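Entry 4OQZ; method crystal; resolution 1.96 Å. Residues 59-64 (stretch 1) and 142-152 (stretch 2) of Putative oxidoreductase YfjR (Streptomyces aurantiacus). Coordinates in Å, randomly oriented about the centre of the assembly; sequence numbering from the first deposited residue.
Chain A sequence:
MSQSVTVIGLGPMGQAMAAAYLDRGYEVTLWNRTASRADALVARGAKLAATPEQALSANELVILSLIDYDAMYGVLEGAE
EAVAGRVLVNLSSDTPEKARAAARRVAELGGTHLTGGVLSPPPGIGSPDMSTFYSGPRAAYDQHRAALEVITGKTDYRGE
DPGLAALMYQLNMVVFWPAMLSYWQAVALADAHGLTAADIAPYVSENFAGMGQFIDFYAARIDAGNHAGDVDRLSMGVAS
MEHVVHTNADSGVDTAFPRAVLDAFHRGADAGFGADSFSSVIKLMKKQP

Stretch 1, residues 59-64: NELVIL
Stretch 2 142-152: DQHRAALEVIT

The contact joins a short strand, Leu61 to Leu64, and Glu60, the residue just before it, to a helix that begins earlier in the chain and is already under way at Asp142. The two axes approach to 10.7 Å, with their N-to-C directions 43° apart (signed crossing angle -43°), so the segments run roughly the same way. Register follows from the nearest CA pairs: Leu61 CA lies 7.6 Å from His144 CA, and Ile63 CA lies 9.0 Å from Leu148 CA. Two residues along the strand thus correspond to about one helical turn. The buried surface is modest, 319 Å² summed over both sides, and most of it belongs to Leu61, His144 and Glu60.

Leu61 is covered most, by 77 Å². Its backbone is extended (phi/psi -96/119), its CA-to-CB bond points toward the helix, and its side chain is t at chi1 and p at chi2 (-171°, 70°). This places CD1 over one face of the His144 imidazole, 3.9 Å from the ring centroid and 24° off the ring normal, which defines a CH-pi contact; Leu61 CD1 also lies 3.6 Å from His144 CG. The other methyl, Leu61 CD2, packs 3.5 Å from Ala147 CB, nearly one turn further along the helix.

His144 (58 Å² covered) is m at chi1, with chi2 at -77°, and its CA-to-CB bond points toward the strand. While Leu61 occupies a ring face, Glu60 OE2 sits at the ring edge, near its plane, where an NE2 hydrogen can reach it. His144 NE2 donates to Glu60 OE2 at 3.2 Å, with an N-H...O angle of 144°. The ring therefore combines an apolar face contact with a polar edge contact. Its backbone, at phi/psi -105/7, departs from ideal helical values, and the helix is kinked nearby: the N atoms of Ala146, Ala147 and Val150 lack the regular i-4 bond. Two of them bond three residues back instead, Ala147 N to His144 O at 3.0 Å (weak) and Val150 N to Ala147 O at 3.2 Å. Nevertheless, Leu148 N bonds to His144 O at 3.1 Å, and Glu149 N to Arg145 O at 2.9 Å.

Glu60 (49 Å² covered) precedes the strand with phi/psi -71/-37. Its chi1 is t (-163°), chi2 is -137°, between wells, and chi3 is -37°. The carboxylate meets two donors from consecutive helix residues: besides the bond from His144, Gln143 NE2 donates to Glu60 OE1 at 3.0 Å. That bond is weak, its angle being just 129°. Gln143 reaches it through an extended side chain, t at both chi1 and chi2, with chi3 at -39°.

Further along, the contact is wholly apolar. Ile63 (phi/psi -95/119; m, m) directs CD1 to within 3.9 Å of Ile151 CD1 and 4.1 Å of Leu148 CD2. Ile151 (m, t) points toward the strand at CA-to-CB, whereas Leu148 (m, t) starts sideways and its end comes nearer. Strand alternation explains the spacing: Leu61 and Ile63 point toward the helix, while Val62 and Leu64 remain out of its reach.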

# COMPACT_ATOMS: atom_id res chain seq x y z
N ASN A 59 -25.66 27.49 19.27
CA ASN A 59 -25.83 27.29 17.83
C ASN A 59 -26.57 26.02 17.46
O ASN A 59 -26.47 25.02 18.17
CB ASN A 59 -24.46 27.24 17.12
CG ASN A 59 -23.56 28.44 17.33
OD1 ASN A 59 -22.57 28.38 18.05
ND2 ASN A 59 -23.94 29.57 16.77
N GLU A 60 -27.23 26.04 16.29
CA GLU A 60 -27.91 24.88 15.71
C GLU A 60 -26.87 23.84 15.21
O GLU A 60 -27.12 22.63 15.32
CB GLU A 60 -28.84 25.32 14.57
CG GLU A 60 -29.89 24.28 14.19
CD GLU A 60 -30.14 24.08 12.70
OE1 GLU A 60 -30.10 25.07 11.94
OE2 GLU A 60 -30.41 22.92 12.31
N LEU A 61 -25.72 24.30 14.64
CA LEU A 61 -24.65 23.40 14.17
C LEU A 61 -23.56 23.24 15.23
O LEU A 61 -22.96 24.22 15.62
CB LEU A 61 -24.03 23.85 12.82
CG LEU A 61 -23.05 22.82 12.16
CD1 LEU A 61 -23.79 21.60 11.64
CD2 LEU A 61 -22.33 23.43 11.01
N VAL A 62 -23.34 22.01 15.71
CA VAL A 62 -22.34 21.69 16.73
C VAL A 62 -21.34 20.67 16.15
O VAL A 62 -21.72 19.54 15.78
CB VAL A 62 -22.99 21.19 18.05
CG1 VAL A 62 -21.95 20.76 19.07
CG2 VAL A 62 -23.91 22.25 18.64
N ILE A 63 -20.06 21.09 16.07
CA ILE A 63 -18.96 20.27 15.56
C ILE A 63 -18.27 19.59 16.73
O ILE A 63 -17.77 20.27 17.63
CB ILE A 63 -17.98 21.11 14.70
CG1 ILE A 63 -18.69 21.89 13.55
CG2 ILE A 63 -16.83 20.25 14.18
CD1 ILE A 63 -19.35 21.02 12.36
N LEU A 64 -18.26 18.24 16.72
CA LEU A 64 -17.60 17.46 17.78
C LEU A 64 -16.31 16.80 17.25
O LEU A 64 -16.33 16.11 16.24
CB LEU A 64 -18.52 16.40 18.39
CG LEU A 64 -19.83 16.89 18.96
CD1 LEU A 64 -20.92 15.96 18.62
CD2 LEU A 64 -19.72 17.11 20.46
N ASP A 142 -27.49 18.14 3.81
CA ASP A 142 -27.84 19.13 2.79
C ASP A 142 -27.90 20.56 3.33
O ASP A 142 -27.38 21.48 2.69
CB ASP A 142 -29.17 18.77 2.10
CG ASP A 142 -29.09 17.62 1.12
OD1 ASP A 142 -28.07 17.52 0.40
OD2 ASP A 142 -30.07 16.84 1.03
N GLN A 143 -28.53 20.75 4.50
CA GLN A 143 -28.74 22.06 5.13
C GLN A 143 -27.43 22.71 5.56
O GLN A 143 -27.26 23.91 5.40
CB GLN A 143 -29.66 21.90 6.36
CG GLN A 143 -30.24 23.22 6.90
CD GLN A 143 -30.81 23.10 8.30
OE1 GLN A 143 -31.45 22.11 8.68
NE2 GLN A 143 -30.62 24.15 9.09
N HIS A 144 -26.52 21.90 6.10
CA HIS A 144 -25.26 22.37 6.66
C HIS A 144 -23.99 22.10 5.80
O HIS A 144 -22.89 22.37 6.27
CB HIS A 144 -25.10 21.79 8.07
CG HIS A 144 -26.19 22.20 9.01
ND1 HIS A 144 -26.23 23.46 9.57
CD2 HIS A 144 -27.26 21.49 9.45
CE1 HIS A 144 -27.31 23.49 10.33
NE2 HIS A 144 -27.96 22.33 10.30
N ARG A 145 -24.14 21.60 4.56
CA ARG A 145 -23.04 21.26 3.64
C ARG A 145 -21.97 22.38 3.48
O ARG A 145 -20.77 22.08 3.57
CB ARG A 145 -23.60 20.81 2.29
CG ARG A 145 -22.55 20.36 1.33
CD ARG A 145 -23.19 19.60 0.21
NE ARG A 145 -22.17 18.94 -0.59
CZ ARG A 145 -22.43 18.10 -1.58
NH1 ARG A 145 -23.69 17.79 -1.88
NH2 ARG A 145 -21.44 17.54 -2.26
N ALA A 146 -22.40 23.63 3.22
CA ALA A 146 -21.52 24.81 3.10
C ALA A 146 -20.63 24.98 4.35
O ALA A 146 -19.45 25.31 4.20
CB ALA A 146 -22.32 26.08 2.85
N ALA A 147 -21.17 24.71 5.56
CA ALA A 147 -20.43 24.78 6.81
C ALA A 147 -19.45 23.62 6.96
O ALA A 147 -18.34 23.83 7.44
CB ALA A 147 -21.38 24.82 7.99
N LEU A 148 -19.81 22.41 6.52
CA LEU A 148 -18.91 21.26 6.58
C LEU A 148 -17.78 21.42 5.56
O LEU A 148 -16.70 20.88 5.78
CB LEU A 148 -19.68 19.95 6.35
CG LEU A 148 -20.89 19.73 7.25
CD1 LEU A 148 -21.76 18.62 6.71
CD2 LEU A 148 -20.46 19.52 8.71
N GLU A 149 -18.00 22.23 4.49
CA GLU A 149 -16.99 22.51 3.47
C GLU A 149 -15.84 23.39 4.05
O GLU A 149 -14.77 23.51 3.42
CB GLU A 149 -17.59 23.18 2.23
CG GLU A 149 -18.38 22.20 1.37
CD GLU A 149 -19.06 22.82 0.16
OE1 GLU A 149 -19.19 24.06 0.09
OE2 GLU A 149 -19.46 22.04 -0.73
N VAL A 150 -16.08 23.97 5.24
CA VAL A 150 -15.08 24.78 5.93
C VAL A 150 -14.03 23.81 6.49
O VAL A 150 -12.84 24.11 6.37
CB VAL A 150 -15.68 25.74 6.99
CG1 VAL A 150 -14.59 26.48 7.77
CG2 VAL A 150 -16.63 26.73 6.34
N ILE A 151 -14.47 22.64 7.03
CA ILE A 151 -13.60 21.57 7.55
C ILE A 151 -12.70 21.02 6.42
O ILE A 151 -11.48 21.07 6.56
CB ILE A 151 -14.40 20.46 8.30
CG1 ILE A 151 -15.00 21.02 9.62
CG2 ILE A 151 -13.52 19.23 8.59
CD1 ILE A 151 -16.35 20.27 10.04
N THR A 152 -13.30 20.52 5.33
CA THR A 152 -12.59 20.04 4.13
C THR A 152 -13.39 20.47 2.90
O THR A 152 -14.61 20.34 2.90
CB THR A 152 -12.40 18.51 4.14
OG1 THR A 152 -13.67 17.88 4.24
CG2 THR A 152 -11.47 18.02 5.24